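PDB 3IM9: malonyl CoA-acyl carrier protein transacylase from Staphylococcus aureus, which transfers the malonyl group from malonyl-CoA to holo-acyl carrier protein, supplying malonyl-ACP for bacterial fatty acid biosynthesis. Local coordinates for residues A73-S78 and L110-A115; D91-H96 and Y101-A106. One frame throughout, in Å; residues are numbered along the deposited sequence.

Interaction 1 of 2, residues A73-S78 and L110-A115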
# COMPACT_ATOMS: atom_id res chain seq x y z
N ALA A 73 -9.60 -7.23 -0.87
CA ALA A 73 -8.94 -8.54 -0.75
C ALA A 73 -7.61 -8.47 -0.01
O ALA A 73 -7.33 -9.29 0.87
CB ALA A 73 -8.68 -9.04 -2.21
N LEU A 74 -6.80 -7.47 -0.27
CA LEU A 74 -5.51 -7.31 0.38
C LEU A 74 -5.73 -6.94 1.84
O LEU A 74 -5.00 -7.48 2.68
CB LEU A 74 -4.72 -6.19 -0.33
CG LEU A 74 -4.11 -6.59 -1.68
CD1 LEU A 74 -3.79 -5.33 -2.53
CD2 LEU A 74 -2.85 -7.43 -1.49
N LEU A 75 -6.62 -5.97 2.12
CA LEU A 75 -6.89 -5.66 3.53
C LEU A 75 -7.32 -6.90 4.30
O LEU A 75 -6.86 -7.09 5.46
CB LEU A 75 -7.98 -4.56 3.59
CG LEU A 75 -8.22 -4.09 5.03
CD1 LEU A 75 -7.24 -2.98 5.37
CD2 LEU A 75 -9.63 -3.51 5.09
N THR A 76 -8.20 -7.70 3.67
CA THR A 76 -8.72 -8.87 4.36
C THR A 76 -7.60 -9.88 4.61
O THR A 76 -7.47 -10.42 5.75
CB THR A 76 -9.76 -9.52 3.50
OG1 THR A 76 -10.86 -8.56 3.44
CG2 THR A 76 -10.31 -10.81 4.14
N HIS A 77 -6.72 -10.14 3.63
CA HIS A 77 -5.65 -11.12 3.82
C HIS A 77 -4.67 -10.64 4.89
O HIS A 77 -4.36 -11.39 5.83
CB HIS A 77 -4.92 -11.27 2.48
CG HIS A 77 -3.93 -12.41 2.44
ND1 HIS A 77 -3.70 -13.35 3.44
CD2 HIS A 77 -3.12 -12.72 1.41
CE1 HIS A 77 -2.79 -14.22 2.99
NE2 HIS A 77 -2.41 -13.82 1.77
N SER A 78 -4.21 -9.40 4.83
CA SER A 78 -3.28 -8.89 5.80
C SER A 78 -3.90 -8.87 7.21
O SER A 78 -3.22 -9.21 8.19
CB SER A 78 -2.80 -7.47 5.43
OG SER A 78 -1.88 -7.55 4.33
N LEU A 110 -9.01 2.25 12.84
CA LEU A 110 -10.24 1.82 12.25
C LEU A 110 -10.43 0.34 12.65
O LEU A 110 -9.45 -0.39 12.73
CB LEU A 110 -10.20 1.82 10.71
CG LEU A 110 -10.18 3.22 10.09
CD1 LEU A 110 -9.95 2.99 8.53
CD2 LEU A 110 -11.49 4.05 10.30
N SER A 111 -11.69 -0.04 12.83
CA SER A 111 -11.99 -1.48 12.99
C SER A 111 -11.87 -2.16 11.59
O SER A 111 -12.03 -1.45 10.52
CB SER A 111 -13.41 -1.72 13.53
OG SER A 111 -14.42 -1.34 12.58
N PHE A 112 -11.71 -3.49 11.58
CA PHE A 112 -11.59 -4.14 10.29
C PHE A 112 -12.87 -3.92 9.47
O PHE A 112 -12.81 -3.69 8.26
CB PHE A 112 -11.40 -5.67 10.48
CG PHE A 112 -11.43 -6.40 9.18
CD1 PHE A 112 -10.33 -6.26 8.26
CD2 PHE A 112 -12.59 -7.07 8.80
CE1 PHE A 112 -10.48 -6.88 7.00
CE2 PHE A 112 -12.69 -7.71 7.56
CZ PHE A 112 -11.59 -7.56 6.62
N GLU A 113 -14.09 -4.05 10.04
CA GLU A 113 -15.32 -3.93 9.26
C GLU A 113 -15.48 -2.54 8.71
O GLU A 113 -15.88 -2.41 7.53
CB GLU A 113 -16.59 -4.11 10.20
CG GLU A 113 -17.05 -5.51 10.33
CD GLU A 113 -18.23 -5.60 11.34
OE1 GLU A 113 -18.03 -5.21 12.53
OE2 GLU A 113 -19.30 -6.08 10.88
N ASP A 114 -15.06 -1.51 9.47
CA ASP A 114 -15.15 -0.13 8.93
C ASP A 114 -14.10 -0.03 7.76
O ASP A 114 -14.44 0.53 6.68
CB ASP A 114 -14.77 0.95 9.97
CG ASP A 114 -15.82 1.08 11.08
OD1 ASP A 114 -16.85 0.42 11.03
OD2 ASP A 114 -15.56 1.97 11.94
N ALA A 115 -12.87 -0.46 8.00
CA ALA A 115 -11.78 -0.34 6.95
C ALA A 115 -12.09 -1.12 5.70
O ALA A 115 -11.81 -0.65 4.59
CB ALA A 115 -10.51 -0.83 7.53

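Interaction 2 of 2, residues D91-H96 and Y101-A106. With CA (calcium ion), chain B.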
# COMPACT_ATOMS: atom_id res chain seq x y z
N ASP A 91 6.44 -1.38 17.23
CA ASP A 91 6.69 -0.00 17.64
C ASP A 91 6.09 1.02 16.66
O ASP A 91 5.64 2.12 17.06
CB ASP A 91 8.16 0.17 17.77
CG ASP A 91 8.77 -0.81 18.79
OD1 ASP A 91 8.36 -0.63 19.99
OD2 ASP A 91 9.64 -1.60 18.42
N PHE A 92 5.94 0.60 15.37
CA PHE A 92 5.41 1.51 14.34
C PHE A 92 4.83 0.60 13.24
O PHE A 92 5.02 -0.63 13.21
CB PHE A 92 6.57 2.25 13.62
CG PHE A 92 7.41 3.16 14.55
CD1 PHE A 92 8.57 2.61 15.07
CD2 PHE A 92 7.00 4.44 14.87
CE1 PHE A 92 9.39 3.37 15.97
CE2 PHE A 92 7.81 5.23 15.73
CZ PHE A 92 8.99 4.65 16.25
N THR A 93 4.15 1.27 12.31
CA THR A 93 3.64 0.53 11.13
C THR A 93 3.60 1.49 9.97
O THR A 93 3.55 2.73 10.11
CB THR A 93 2.23 -0.02 11.45
OG1 THR A 93 1.77 -0.79 10.33
CG2 THR A 93 1.22 1.03 11.73
N MET A 94 3.58 0.89 8.77
CA MET A 94 3.31 1.63 7.51
C MET A 94 2.84 0.64 6.48
O MET A 94 3.00 -0.56 6.65
CB MET A 94 4.57 2.38 6.95
CG MET A 94 5.69 1.47 6.53
SD MET A 94 6.98 2.29 5.62
CE MET A 94 8.14 0.95 5.64
N GLY A 95 2.17 1.15 5.47
CA GLY A 95 1.71 0.22 4.36
C GLY A 95 1.67 1.00 3.07
O GLY A 95 1.51 2.24 3.06
N HIS A 96 1.77 0.26 1.95
CA HIS A 96 1.91 0.94 0.64
C HIS A 96 0.56 1.19 0.00
O HIS A 96 -0.10 0.23 -0.41
CB HIS A 96 2.80 0.09 -0.25
CG HIS A 96 3.35 0.83 -1.43
ND1 HIS A 96 2.56 1.08 -2.56
CD2 HIS A 96 4.61 1.21 -1.74
CE1 HIS A 96 3.29 1.73 -3.46
NE2 HIS A 96 4.55 1.78 -3.01
N TYR A 101 -4.14 1.29 4.97
CA TYR A 101 -5.41 0.91 5.68
C TYR A 101 -5.17 -0.30 6.56
O TYR A 101 -5.79 -0.41 7.64
CB TYR A 101 -6.54 0.77 4.70
CG TYR A 101 -6.93 2.09 4.15
CD1 TYR A 101 -6.35 2.61 2.97
CD2 TYR A 101 -7.92 2.85 4.80
CE1 TYR A 101 -6.69 3.88 2.45
CE2 TYR A 101 -8.26 4.13 4.32
CZ TYR A 101 -7.65 4.62 3.17
OH TYR A 101 -8.02 5.89 2.74
N SER A 102 -4.36 -1.26 6.14
CA SER A 102 -4.03 -2.36 7.00
C SER A 102 -3.29 -1.83 8.23
O SER A 102 -3.49 -2.36 9.32
CB SER A 102 -3.15 -3.33 6.21
OG SER A 102 -3.93 -3.85 5.11
N SER A 103 -2.43 -0.83 8.04
CA SER A 103 -1.75 -0.21 9.22
C SER A 103 -2.82 0.39 10.14
O SER A 103 -2.62 0.35 11.40
CB SER A 103 -0.77 0.86 8.71
OG SER A 103 0.38 0.31 8.15
N LEU A 104 -3.86 1.02 9.59
CA LEU A 104 -4.92 1.71 10.40
C LEU A 104 -5.66 0.66 11.18
O LEU A 104 -6.03 0.88 12.38
CB LEU A 104 -5.92 2.51 9.55
CG LEU A 104 -5.25 3.61 8.72
CD1 LEU A 104 -6.37 4.54 8.13
CD2 LEU A 104 -4.23 4.48 9.52
N VAL A 105 -5.92 -0.52 10.60
CA VAL A 105 -6.59 -1.59 11.39
C VAL A 105 -5.60 -2.07 12.45
O VAL A 105 -6.02 -2.28 13.63
CB VAL A 105 -6.94 -2.74 10.40
CG1 VAL A 105 -7.41 -4.03 11.15
CG2 VAL A 105 -8.06 -2.28 9.46
N ALA A 106 -4.32 -2.26 12.13
CA ALA A 106 -3.31 -2.79 13.06
C ALA A 106 -3.19 -1.85 14.31
O ALA A 106 -3.07 -2.34 15.48
CB ALA A 106 -1.92 -2.93 12.38
CA CA B . -6.53 6.93 0.77

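Interaction 1 of 2, residues A73-S78 and L110-A115
L75 and F112 carry this contact between helix 67-84 and the first turn of helix 112-128, each running past the other toward the opposite helix. One tight spot is the L75 CD2 methyl, 3.5 Å from A115 C and 3.7 Å from A115 CB. With CG anti to the backbone N (chi1 -174°), the torsion of L75 carries CD2 to the A115 backbone. F112 extends in the same way and presents CE1 and CZ to the other helix. The second tight spot is where its ring meets T76 by the edge, CZ lying 3.4 Å from T76 OG1, which is in the ring plane. That hydroxyl is hydrogen-bonded to P72 O one turn back, while I40 touches F112 and L41 touches T76, both from helix 35-47. The solvent side is different in kind: S111 caps the helix start through its OG, which accepts from D114 N at 3.2 Å (angle 157°), and E113 is exposed, its CB directed away from helix 67-84. No hydrogen bond joins the two segments, which bury a modest 189 Å². Cohesion therefore comes from apolar packing and a ring edge, while the T76 and S111 hydroxyls find partners within their own segments or just before them.

Interaction 2 of 2, residues D91-H96 and Y101-A106
Strand 92-95 and helix 101-106 run nearly antiparallel, at 152° between their N-to-C directions, and their axes come within 6.8 Å, with M94 CA and S103 CA 5.6 Å apart. Such proximity suits a tight turn from strand to helix, and the side chains at the interface are correspondingly small. S103 reaches the strand through its hydroxyl, whose OG donates to T93 OG1 at 2.8 Å. The threonine meets the serine with both branches: its own torsion (chi1 -177°) sets OG1 anti to the backbone N and CG2 between that N and the carbonyl carbon, and CG2 rests 3.6 Å from S103 CB. T93 OG1 is also hydrogen-bonded to I14 O of the adjoining strand 11-16, linking helix, strand 92-95 and neighbouring strand through one hydroxyl. S103 OG also packs against the strand backbone, 3.0 Å from M94 C, but its approaches to the M94 and G95 backbone polar atoms have poor hydrogen-bond angles. G95 has no side chain to intervene where the helix lies close. M94 points to the other side of the sheet, against F263, T267 and L270 of helix 263-272. At the start of the helical segment, Y101 turns away from the strand and binds calcium through OH at 2.7 Å, the ion lying in the ring plane at its edge; M253 O and Q256 OE1 also bind it. G95 belongs to a GxSxG sequence consistent with a nucleophile elbow, which would place S97, the active-site serine by similarity, in the turn between these segments. The chemistry implies a buried hydroxyl pair with a defined direction: the serine proton is spent on threonine, and the threonine has a backbone carbonyl as its second partner.

Overall arrangement
Along the chain, interaction 2 is nested inside the loop closed by interaction 1: helix 67-84 leads to strand 92-95, helix 99-106 and then helix 112-128. The two centres are 11 Å apart, and helix 99-106 bridges them. It faces strand 92-95 of the parallel sheet through interaction 2, while S102 and V105 meet the residues of interaction 1: L75 CD1 lies 3.4 Å from S102 OG, and A115 CB lies 3.4 Å from V105 CG2. Helix 99-106 thus lies between this strand and helices 67-84 and 112-128. Interaction 2 spans the turn that carries S97, the probable nucleophile; the L75 side chain is about 11 Å from that of S97.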